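Local coordinates for putative GGDEF domain protein (Pseudomonas aeruginosa, PDB 7E6G) that probably synthesises the second messenger 3',3'-c-di-GMP from two molecules of GTP, as a magnesium-dependent diguanylate cyclase of the GGDEF family, at residues D141-V146 / D156-E161; D148-D153 / V212-E217; D205-L210 / L219-S224. All blocks are in the same frame, centred on the assembly; numbering follows the deposited sequence.

How the contacts relate
All three contacts lie in the GGDEF domain, far from the centre of a chain that also carries the long helix 27-102. Contacts 1 and 2 both use helices 143-150 and 152-168, their centres about 9 Å apart; the centre of contact 3 is about 10 Å from that of contact 1 and about 15 Å from that of contact 2. Contact 1 closes before contact 3 opens, whereas contact 2 alternates with each along the chain. Contacts 1 and 2 touch the nucleotide analogue directly. Contact 3 joins the end of helix 193-208 to the run into strand 223-229, and its Thr222 and Ser224 hydroxyls bond to Asp141 of contact 1, tying it to the nucleotide pocket.

Contact 1. Residues D141-V146 / D156-E161. With G2P (phosphomethylphosphonic acid guanylate ester), chain H.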
loop_
_atom_site.group_PDB
_atom_site.type_symbol
_atom_site.label_atom_id
_atom_site.label_comp_id
_atom_site.label_asym_id
_atom_site.label_seq_id
_atom_site.Cartn_x
_atom_site.Cartn_y
_atom_site.Cartn_z
ATOM N N ASP A 141 15.831 28.997 -48.204
ATOM C CA ASP A 141 16.005 29.919 -49.319
ATOM C C ASP A 141 14.733 29.982 -50.158
ATOM O O ASP A 141 14.185 28.943 -50.541
ATOM C CB ASP A 141 17.181 29.487 -50.193
ATOM C CG ASP A 141 18.495 29.448 -49.441
ATOM O OD1 ASP A 141 18.734 30.309 -48.581
ATOM O OD2 ASP A 141 19.322 28.564 -49.730
ATOM N N PHE A 142 14.263 31.206 -50.431
ATOM C CA PHE A 142 13.147 31.462 -51.349
ATOM C C PHE A 142 11.859 30.764 -50.906
ATOM O O PHE A 142 11.038 30.362 -51.737
ATOM C CB PHE A 142 13.514 31.065 -52.785
ATOM C CG PHE A 142 14.754 31.753 -53.312
ATOM C CD1 PHE A 142 14.818 33.142 -53.398
ATOM C CD2 PHE A 142 15.853 31.014 -53.721
ATOM C CE1 PHE A 142 15.952 33.779 -53.882
ATOM C CE2 PHE A 142 16.988 31.646 -54.210
ATOM C CZ PHE A 142 17.036 33.032 -54.288
ATOM N N PHE A 143 11.669 30.615 -49.595
ATOM C CA PHE A 143 10.461 29.972 -49.090
ATOM C C PHE A 143 9.195 30.696 -49.537
ATOM O O PHE A 143 8.153 30.058 -49.758
ATOM C CB PHE A 143 10.515 29.890 -47.567
ATOM C CG PHE A 143 9.530 28.928 -46.994
ATOM C CD1 PHE A 143 9.494 27.611 -47.444
ATOM C CD2 PHE A 143 8.631 29.336 -46.012
ATOM C CE1 PHE A 143 8.572 26.722 -46.939
ATOM C CE2 PHE A 143 7.711 28.450 -45.487
ATOM C CZ PHE A 143 7.675 27.136 -45.953
ATOM N N LYS A 144 9.228 31.919 -49.681
ATOM C CA LYS A 144 8.169 32.643 -50.082
ATOM C C LYS A 144 7.699 32.198 -51.433
ATOM O O LYS A 144 6.605 32.290 -51.630
ATOM C CB LYS A 144 8.717 33.960 -50.075
ATOM C CG LYS A 144 7.784 35.035 -50.131
ATOM C CD LYS A 144 8.392 36.133 -49.411
ATOM C CE LYS A 144 7.605 37.369 -49.686
ATOM N NZ LYS A 144 7.771 38.312 -48.548
ATOM N N GLN A 145 8.554 31.787 -52.365
ATOM C CA GLN A 145 8.115 31.190 -53.624
ATOM C C GLN A 145 7.308 29.924 -53.379
ATOM O O GLN A 145 6.304 29.676 -54.061
ATOM C CB GLN A 145 9.301 30.882 -54.532
ATOM C CG GLN A 145 9.632 31.991 -55.496
ATOM C CD GLN A 145 8.820 31.942 -56.784
ATOM O OE1 GLN A 145 7.616 31.601 -56.794
ATOM N NE2 GLN A 145 9.487 32.279 -57.893
ATOM N N VAL A 146 7.733 29.105 -52.413
ATOM C CA VAL A 146 6.947 27.930 -52.079
ATOM C C VAL A 146 5.541 28.353 -51.695
ATOM O O VAL A 146 4.548 27.848 -52.232
ATOM C CB VAL A 146 7.621 27.122 -50.957
ATOM C CG1 VAL A 146 6.774 25.928 -50.603
ATOM C CG2 VAL A 146 9.007 26.674 -51.373
ATOM N N ASP A 156 4.010 24.372 -45.360
ATOM C CA ASP A 156 4.004 23.726 -44.051
ATOM C C ASP A 156 4.453 22.278 -44.175
ATOM O O ASP A 156 5.261 21.788 -43.370
ATOM C CB ASP A 156 2.601 23.796 -43.430
ATOM C CG ASP A 156 2.301 25.139 -42.731
ATOM O OD1 ASP A 156 3.162 26.060 -42.714
ATOM O OD2 ASP A 156 1.166 25.267 -42.199
ATOM N N ARG A 157 3.922 21.576 -45.176
ATOM C CA ARG A 157 4.413 20.236 -45.466
ATOM C C ARG A 157 5.909 20.252 -45.716
ATOM O O ARG A 157 6.643 19.391 -45.215
ATOM C CB ARG A 157 3.655 19.660 -46.653
ATOM C CG ARG A 157 2.212 19.418 -46.275
ATOM C CD ARG A 157 1.763 18.042 -46.664
ATOM N NE ARG A 157 1.514 18.016 -48.097
ATOM C CZ ARG A 157 2.232 17.320 -48.974
ATOM N NH1 ARG A 157 3.266 16.564 -48.575
ATOM N NH2 ARG A 157 1.910 17.385 -50.258
ATOM N N VAL A 158 6.380 21.253 -46.459
ATOM C CA VAL A 158 7.806 21.369 -46.741
ATOM C C VAL A 158 8.599 21.487 -45.444
ATOM O O VAL A 158 9.622 20.819 -45.260
ATOM C CB VAL A 158 8.057 22.560 -47.683
ATOM C CG1 VAL A 158 9.530 22.957 -47.662
ATOM C CG2 VAL A 158 7.641 22.203 -49.083
ATOM N N LEU A 159 8.139 22.336 -44.531
ATOM C CA LEU A 159 8.835 22.515 -43.262
ATOM C C LEU A 159 8.825 21.236 -42.435
ATOM O O LEU A 159 9.826 20.905 -41.785
ATOM C CB LEU A 159 8.198 23.665 -42.478
ATOM C CG LEU A 159 8.458 25.062 -43.035
ATOM C CD1 LEU A 159 7.734 26.078 -42.206
ATOM C CD2 LEU A 159 9.949 25.355 -43.044
ATOM N N VAL A 160 7.708 20.500 -42.440
ATOM C CA VAL A 160 7.687 19.216 -41.736
ATOM C C VAL A 160 8.740 18.287 -42.322
ATOM O O VAL A 160 9.484 17.623 -41.596
ATOM C CB VAL A 160 6.282 18.576 -41.779
ATOM C CG1 VAL A 160 6.352 17.100 -41.401
ATOM C CG2 VAL A 160 5.309 19.298 -40.858
ATOM N N GLU A 161 8.832 18.235 -43.645
ATOM C CA GLU A 161 9.777 17.312 -44.267
ATOM C C GLU A 161 11.218 17.724 -43.996
ATOM O O GLU A 161 12.102 16.870 -43.819
ATOM C CB GLU A 161 9.513 17.245 -45.763
ATOM C CG GLU A 161 8.265 16.479 -46.101
ATOM C CD GLU A 161 8.472 14.997 -45.957
ATOM O OE1 GLU A 161 8.839 14.360 -46.980
ATOM O OE2 GLU A 161 8.265 14.479 -44.830
HETATM P PG G2P H . 15.400 34.219 -48.426
HETATM O O1G G2P H . 16.052 33.762 -47.388
HETATM O O2G G2P H . 15.589 33.501 -49.493
HETATM O O3G G2P H . 15.504 35.532 -48.630
HETATM O O3B G2P H . 13.975 34.000 -47.915
HETATM P PB G2P H . 12.474 34.041 -48.375
HETATM O O1B G2P H . 12.101 32.827 -48.107
HETATM O O2B G2P H . 12.257 34.459 -49.618
HETATM C C3A G2P H . 11.538 35.151 -47.433
HETATM P PA G2P H . 11.568 35.293 -45.800
HETATM O O1A G2P H . 11.834 36.623 -46.105
HETATM O O2A G2P H . 12.598 34.293 -45.696
HETATM O "O5'" G2P H . 10.161 34.844 -45.955
HETATM C "C5'" G2P H . 9.707 33.545 -45.596
HETATM C "C4'" G2P H . 8.216 33.431 -45.632
HETATM O "O4'" G2P H . 7.994 32.610 -44.632
HETATM C "C3'" G2P H . 7.623 34.610 -45.073
HETATM O "O3'" G2P H . 6.886 35.203 -46.069
HETATM C "C2'" G2P H . 6.791 34.027 -44.001
HETATM O "O2'" G2P H . 5.539 34.555 -43.859
HETATM C "C1'" G2P H . 6.693 32.678 -44.428
HETATM N N9 G2P H . 6.331 31.808 -43.374
HETATM C C8 G2P H . 6.679 32.095 -42.164
HETATM N N7 G2P H . 6.258 31.186 -41.344
HETATM C C5 G2P H . 5.653 30.302 -42.008
HETATM C C6 G2P H . 5.076 29.185 -41.643
HETATM O O6 G2P H . 5.011 28.801 -40.520
HETATM N N1 G2P H . 4.499 28.397 -42.604
HETATM C C2 G2P H . 4.537 28.810 -43.882
HETATM N N2 G2P H . 4.021 28.083 -44.726
HETATM N N3 G2P H . 5.126 29.954 -44.192
HETATM C C4 G2P H . 5.705 30.686 -43.278
#
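Asp156 OD1 is gripped twice by the guanine of the bound GTP analogue, taking N1 of G2P at 2.7 Å and N2 of G2P at 3.0 Å, while Asp156's helix packs against Phe143. This is the nucleotide pocket of the GGDEF domain, where helices 143-150 and 152-168 meet beside the base. One carboxylate oxygen thus reads both N-H groups of the guanine edge, the N1 bond being the straighter (154°). Between the helices the contact is wholly apolar and buried. With CG anti to the backbone N (chi1 -164°), the Phe143 ring reaches across to the other helix: CZ of Phe143 lies 3.7 Å from Leu159 CG, and Phe143 CE1 meets Val158 CG1 edge-on at 4.0 Å. A different edge of the ring faces the nucleotide, with O4' of the sugar in its plane, so Phe143 is wedged between ligand and helix. Val146 CG1 extends the apolar seam to Val158 CG2 at 4.1 Å. Phosphates sit over the start of helix 143-150, for which Phe142 is the N-cap; the helix end would be expected to favour their negative charge. O1B of G2P has weak bonds from Phe143 N and Lys144 N, and Phe142 N points almost straight (169°) at O2G of the terminal phosphate, 2.8 Å away.

Contact 2. Residues D148-D153 / V212-E217; sequences DTWGHD and VRVGTE. With G2P (phosphomethylphosphonic acid guanylate ester), chain H.
Trp150 and Val214 bring the backbones closest, their CA atoms 7.7 Å apart, where the end of helix 143-150 faces a tight beta hairpin of the GGDEF domain. The hairpin turns through a type II' turn from Val214 to Glu217, with Gly215 taking the positive phi at its second position. Val214 and Glu217 form a hydrogen-bonded antiparallel pair, N to O in both directions, and this sets their side chains down on the same tryptophan. Trp150, its CG anti to the carbonyl carbon (chi1 -67°), swings the indole out to the hairpin. There NE1 of Trp150 donates to Glu217 OE1 at 2.9 Å, a moderately bent bond (147°) at the ring edge, the oxygen slightly tilted from the ring plane. The carboxylate does not lie flat with the indole: the planes are 61° apart, and OE1 is met from above the carboxylate plane. Glu217, extended beyond CG, crosses the tryptophan at about a right angle, with CD in the ring plane at its edge and OE2 3.4 Å from Trp150 CZ2. Beside the five-membered ring, Val214 CG1 packs on Trp150 CD1 at 4.0 Å. Thr149 CG2 lies over the centre of one indole face, 3.5 Å above the plane, and Leu219 of the hairpin's second strand also touches the ring. Arg157 NH2, from helix 152-168, probably hydrogen-bonds to Arg213 O. This surface contact joins the hairpin to the junction of the two helices. At that junction Gly151 follows one helix with positive phi and occupies the N-cap position of the next, whose first turn reaches the nucleotide: His152 O accepts a weak bond from N2 of G2P at 3.1 Å.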
loop_
_atom_site.group_PDB
_atom_site.type_symbol
_atom_site.label_atom_id
_atom_site.label_comp_id
_atom_site.label_asym_id
_atom_site.label_seq_id
_atom_site.Cartn_x
_atom_site.Cartn_y
_atom_site.Cartn_z
ATOM N N ASP A 148 3.905 31.126 -52.262
ATOM C CA ASP A 148 3.168 31.871 -53.268
ATOM C C ASP A 148 2.710 30.976 -54.405
ATOM O O ASP A 148 1.620 31.187 -54.952
ATOM C CB ASP A 148 4.022 33.026 -53.798
ATOM C CG ASP A 148 4.237 34.131 -52.748
ATOM O OD1 ASP A 148 3.455 34.205 -51.765
ATOM O OD2 ASP A 148 5.185 34.936 -52.900
ATOM N N THR A 149 3.497 29.964 -54.757
ATOM C CA THR A 149 3.121 29.068 -55.839
ATOM C C THR A 149 2.196 27.942 -55.382
ATOM O O THR A 149 1.271 27.565 -56.110
ATOM C CB THR A 149 4.379 28.478 -56.477
ATOM O OG1 THR A 149 5.214 29.539 -56.948
ATOM C CG2 THR A 149 4.019 27.578 -57.624
ATOM N N TRP A 150 2.411 27.375 -54.198
ATOM C CA TRP A 150 1.649 26.196 -53.814
ATOM C C TRP A 150 0.811 26.389 -52.559
ATOM O O TRP A 150 0.133 25.445 -52.136
ATOM C CB TRP A 150 2.596 25.002 -53.634
ATOM C CG TRP A 150 3.229 24.543 -54.922
ATOM C CD1 TRP A 150 2.630 23.836 -55.927
ATOM C CD2 TRP A 150 4.578 24.775 -55.347
ATOM N NE1 TRP A 150 3.522 23.609 -56.946
ATOM C CE2 TRP A 150 4.727 24.175 -56.612
ATOM C CE3 TRP A 150 5.674 25.436 -54.782
ATOM C CZ2 TRP A 150 5.928 24.218 -57.321
ATOM C CZ3 TRP A 150 6.869 25.467 -55.480
ATOM C CH2 TRP A 150 6.986 24.856 -56.735
ATOM N N GLY A 151 0.831 27.569 -51.955
ATOM C CA GLY A 151 0.055 27.805 -50.758
ATOM C C GLY A 151 0.838 27.555 -49.478
ATOM O O GLY A 151 1.859 26.871 -49.453
ATOM N N HIS A 152 0.321 28.122 -48.389
ATOM C CA HIS A 152 1.001 28.002 -47.110
ATOM C C HIS A 152 0.906 26.584 -46.551
ATOM O O HIS A 152 1.797 26.154 -45.817
ATOM C CB HIS A 152 0.445 29.053 -46.143
ATOM C CG HIS A 152 0.922 30.447 -46.444
ATOM N ND1 HIS A 152 2.033 31.007 -45.845
ATOM C CD2 HIS A 152 0.460 31.383 -47.310
ATOM C CE1 HIS A 152 2.226 32.226 -46.318
ATOM N NE2 HIS A 152 1.286 32.477 -47.211
ATOM N N ASP A 153 -0.143 25.830 -46.903
ATOM C CA ASP A 153 -0.227 24.439 -46.466
ATOM C C ASP A 153 0.885 23.602 -47.104
ATOM O O ASP A 153 1.471 22.717 -46.458
ATOM C CB ASP A 153 -1.619 23.884 -46.791
ATOM C CG ASP A 153 -2.697 24.334 -45.780
ATOM O OD1 ASP A 153 -2.680 23.878 -44.614
ATOM O OD2 ASP A 153 -3.572 25.152 -46.139
ATOM N N VAL A 212 9.440 17.075 -51.874
ATOM C CA VAL A 212 8.115 17.073 -51.263
ATOM C C VAL A 212 7.072 17.089 -52.378
ATOM O O VAL A 212 7.013 18.029 -53.169
ATOM C CB VAL A 212 7.948 18.273 -50.317
ATOM C CG1 VAL A 212 6.589 18.292 -49.681
ATOM C CG2 VAL A 212 9.004 18.251 -49.244
ATOM N N ARG A 213 6.255 16.051 -52.461
ATOM C CA ARG A 213 5.255 16.000 -53.516
ATOM C C ARG A 213 4.060 16.860 -53.151
ATOM O O ARG A 213 3.501 16.720 -52.062
ATOM C CB ARG A 213 4.812 14.572 -53.758
ATOM C CG ARG A 213 5.949 13.707 -54.202
ATOM C CD ARG A 213 5.529 12.288 -54.451
ATOM N NE ARG A 213 6.681 11.554 -54.942
ATOM C CZ ARG A 213 6.972 11.441 -56.230
ATOM N NH1 ARG A 213 6.163 11.996 -57.125
ATOM N NH2 ARG A 213 8.053 10.764 -56.617
ATOM N N VAL A 214 3.692 17.772 -54.049
ATOM C CA VAL A 214 2.458 18.529 -53.981
ATOM C C VAL A 214 1.763 18.299 -55.302
ATOM O O VAL A 214 2.180 18.845 -56.332
ATOM C CB VAL A 214 2.681 20.023 -53.751
ATOM C CG1 VAL A 214 1.341 20.722 -53.752
ATOM C CG2 VAL A 214 3.404 20.248 -52.439
ATOM N N GLY A 215 0.696 17.521 -55.273
ATOM C CA GLY A 215 0.006 17.104 -56.462
ATOM C C GLY A 215 0.945 16.703 -57.576
ATOM O O GLY A 215 1.696 15.728 -57.511
ATOM N N THR A 216 0.933 17.515 -58.594
ATOM C CA THR A 216 1.554 17.214 -59.848
ATOM C C THR A 216 3.019 17.642 -59.901
ATOM O O THR A 216 3.690 17.395 -60.914
ATOM C CB THR A 216 0.697 17.894 -60.899
ATOM O OG1 THR A 216 0.332 16.956 -61.930
ATOM C CG2 THR A 216 1.361 19.112 -61.412
ATOM N N GLU A 217 3.546 18.222 -58.812
ATOM C CA GLU A 217 4.902 18.750 -58.762
ATOM C C GLU A 217 5.619 18.200 -57.535
ATOM O O GLU A 217 4.993 17.788 -56.562
ATOM C CB GLU A 217 4.911 20.297 -58.745
ATOM C CG GLU A 217 4.461 20.910 -60.082
ATOM C CD GLU A 217 4.533 22.429 -60.114
ATOM O OE1 GLU A 217 3.502 23.069 -59.818
ATOM O OE2 GLU A 217 5.609 22.991 -60.444
HETATM P PG G2P H . 15.400 34.219 -48.426
HETATM O O1G G2P H . 16.052 33.762 -47.388
HETATM O O2G G2P H . 15.589 33.501 -49.493
HETATM O O3G G2P H . 15.504 35.532 -48.630
HETATM O O3B G2P H . 13.975 34.000 -47.915
HETATM P PB G2P H . 12.474 34.041 -48.375
HETATM O O1B G2P H . 12.101 32.827 -48.107
HETATM O O2B G2P H . 12.257 34.459 -49.618
HETATM C C3A G2P H . 11.538 35.151 -47.433
HETATM P PA G2P H . 11.568 35.293 -45.800
HETATM O O1A G2P H . 11.834 36.623 -46.105
HETATM O O2A G2P H . 12.598 34.293 -45.696
HETATM O "O5'" G2P H . 10.161 34.844 -45.955
HETATM C "C5'" G2P H . 9.707 33.545 -45.596
HETATM C "C4'" G2P H . 8.216 33.431 -45.632
HETATM O "O4'" G2P H . 7.994 32.610 -44.632
HETATM C "C3'" G2P H . 7.623 34.610 -45.073
HETATM O "O3'" G2P H . 6.886 35.203 -46.069
HETATM C "C2'" G2P H . 6.791 34.027 -44.001
HETATM O "O2'" G2P H . 5.539 34.555 -43.859
HETATM C "C1'" G2P H . 6.693 32.678 -44.428
HETATM N N9 G2P H . 6.331 31.808 -43.374
HETATM C C8 G2P H . 6.679 32.095 -42.164
HETATM N N7 G2P H . 6.258 31.186 -41.344
HETATM C C5 G2P H . 5.653 30.302 -42.008
HETATM C C6 G2P H . 5.076 29.185 -41.643
HETATM O O6 G2P H . 5.011 28.801 -40.520
HETATM N N1 G2P H . 4.499 28.397 -42.604
HETATM C C2 G2P H . 4.537 28.810 -43.882
HETATM N N2 G2P H . 4.021 28.083 -44.726
HETATM N N3 G2P H . 5.126 29.954 -44.192
HETATM C C4 G2P H . 5.705 30.686 -43.278
#

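Contact 3. Residues D205-L210 / L219-S224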
loop_
_atom_site.group_PDB
_atom_site.type_symbol
_atom_site.label_atom_id
_atom_site.label_comp_id
_atom_site.label_asym_id
_atom_site.label_seq_id
_atom_site.Cartn_x
_atom_site.Cartn_y
_atom_site.Cartn_z
ATOM N N ASP A 205 22.962 17.797 -47.012
ATOM C CA ASP A 205 22.590 16.825 -48.035
ATOM C C ASP A 205 21.156 16.366 -47.821
ATOM O O ASP A 205 20.369 16.270 -48.770
ATOM C CB ASP A 205 23.539 15.619 -48.026
ATOM C CG ASP A 205 24.986 15.987 -48.357
ATOM O OD1 ASP A 205 25.259 17.154 -48.759
ATOM O OD2 ASP A 205 25.856 15.091 -48.195
ATOM N N SER A 206 20.799 16.080 -46.569
ATOM C CA SER A 206 19.455 15.622 -46.263
ATOM C C SER A 206 18.420 16.596 -46.803
ATOM O O SER A 206 17.501 16.201 -47.537
ATOM C CB SER A 206 19.310 15.456 -44.753
ATOM O OG SER A 206 18.393 14.424 -44.466
ATOM N N VAL A 207 18.581 17.886 -46.477
ATOM C CA VAL A 207 17.634 18.896 -46.947
ATOM C C VAL A 207 17.670 18.997 -48.468
ATOM O O VAL A 207 16.625 19.014 -49.130
ATOM C CB VAL A 207 17.910 20.255 -46.276
ATOM C CG1 VAL A 207 17.025 21.347 -46.868
ATOM C CG2 VAL A 207 17.645 20.150 -44.796
ATOM N N ARG A 208 18.868 19.027 -49.049
ATOM C CA ARG A 208 18.992 19.214 -50.489
ATOM C C ARG A 208 18.250 18.125 -51.267
ATOM O O ARG A 208 17.528 18.421 -52.222
ATOM C CB ARG A 208 20.470 19.265 -50.871
ATOM C CG ARG A 208 20.728 19.955 -52.207
ATOM C CD ARG A 208 22.217 20.048 -52.539
ATOM N NE ARG A 208 22.859 21.201 -51.912
ATOM C CZ ARG A 208 23.674 21.121 -50.859
ATOM N NH1 ARG A 208 23.940 19.936 -50.314
ATOM N NH2 ARG A 208 24.217 22.224 -50.342
ATOM N N THR A 209 18.381 16.871 -50.859
ATOM C CA THR A 209 17.826 15.792 -51.669
ATOM C C THR A 209 16.346 15.551 -51.405
ATOM O O THR A 209 15.755 14.647 -52.007
ATOM C CB THR A 209 18.611 14.502 -51.431
ATOM O OG1 THR A 209 18.265 13.987 -50.144
ATOM C CG2 THR A 209 20.118 14.775 -51.495
ATOM N N LEU A 210 15.749 16.324 -50.512
ATOM C CA LEU A 210 14.328 16.216 -50.236
ATOM C C LEU A 210 13.506 16.540 -51.478
ATOM O O LEU A 210 13.824 17.463 -52.237
ATOM C CB LEU A 210 13.967 17.184 -49.123
ATOM C CG LEU A 210 13.002 16.755 -48.046
ATOM C CD1 LEU A 210 13.185 15.287 -47.699
ATOM C CD2 LEU A 210 13.306 17.661 -46.877
ATOM N N LEU A 219 8.602 19.389 -55.031
ATOM C CA LEU A 219 9.355 20.579 -54.652
ATOM C C LEU A 219 10.702 20.203 -54.058
ATOM O O LEU A 219 10.816 19.245 -53.286
ATOM C CB LEU A 219 8.583 21.407 -53.626
ATOM C CG LEU A 219 7.329 22.189 -54.012
ATOM C CD1 LEU A 219 6.345 21.348 -54.792
ATOM C CD2 LEU A 219 6.626 22.755 -52.773
ATOM N N SER A 220 11.716 20.975 -54.418
ATOM C CA SER A 220 13.028 20.913 -53.795
ATOM C C SER A 220 13.414 22.307 -53.311
ATOM O O SER A 220 12.955 23.325 -53.848
ATOM C CB SER A 220 14.084 20.390 -54.752
ATOM O OG SER A 220 13.926 18.990 -54.935
ATOM N N VAL A 221 14.250 22.346 -52.272
ATOM C CA VAL A 221 14.604 23.595 -51.624
ATOM C C VAL A 221 16.076 23.567 -51.265
ATOM O O VAL A 221 16.725 22.519 -51.248
ATOM C CB VAL A 221 13.772 23.856 -50.357
ATOM C CG1 VAL A 221 12.296 23.977 -50.704
ATOM C CG2 VAL A 221 14.020 22.739 -49.355
ATOM N N THR A 222 16.600 24.743 -50.979
ATOM C CA THR A 222 17.912 24.866 -50.384
ATOM C C THR A 222 17.778 25.679 -49.109
ATOM O O THR A 222 16.775 26.371 -48.887
ATOM C CB THR A 222 18.901 25.540 -51.332
ATOM O OG1 THR A 222 18.376 26.818 -51.706
ATOM C CG2 THR A 222 19.141 24.683 -52.585
ATOM N N ALA A 223 18.797 25.579 -48.261
ATOM C CA ALA A 223 18.872 26.391 -47.059
ATOM C C ALA A 223 20.234 27.054 -46.984
ATOM O O ALA A 223 21.250 26.450 -47.349
ATOM C CB ALA A 223 18.640 25.552 -45.798
ATOM N N SER A 224 20.251 28.294 -46.514
ATOM C CA SER A 224 21.487 28.912 -46.060
ATOM C C SER A 224 21.711 28.520 -44.609
ATOM O O SER A 224 20.756 28.239 -43.880
ATOM C CB SER A 224 21.407 30.428 -46.200
ATOM O OG SER A 224 21.205 30.798 -47.555
HETATM O O HOH W 1 14.889 19.950 -51.128
HETATM O O HOH W 2 17.466 20.687 -53.403
#
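Val207, on the last turn of helix 193-208, meets Val221 on the extended run that leads into strand 223-229 of the GGDEF domain's central sheet. The two valines touch through single methyl groups, Val207 CG1 to Val221 CG2 at 4.1 Å, with their side chains crossing obliquely. Val207 holds CG1 anti to its backbone N (chi1 174°), whereas Val221 has CG1 anti to the carbonyl carbon (chi1 -62°), which puts CG2 between the backbone N and the carbonyl carbon and turns it to the Val207 methyl. Beyond this apolar point the backbones are bridged mainly by water. One water accepts from Val221 N at 2.7 Å and lies within donating distance of two carbonyls at the helix end, Val207 O at 2.8 Å and Leu210 O at 2.9 Å. A second water is more simply held, donating to Arg208 O at 2.6 Å and to Val221 O at 2.9 Å. Ser220, whose OG is anti to the carbonyl carbon (chi1 -74°), brings that hydroxyl to 3.1 Å from Leu210 O. Arg208 points its CB away from the strand. NH1 of Arg208 forms a salt bridge with Asp205 OD1, 3.4 Å away and in the guanidinium plane, while NH2 pairs with Asp256 OD1. The end of helix 193-208 and the run before strand 223-229 are thus joined chiefly through two waters that link helix-end carbonyls to Val221 N and O. Helix 152-168 completes the packing, with Met166 against Val207, Ala165 and Glu161 against Leu210, and Val158 against Leu219. Further along, the hydroxyls of Thr222 and Ser224 bond to the carboxylate of Asp141, just after neighbouring strand 134-140.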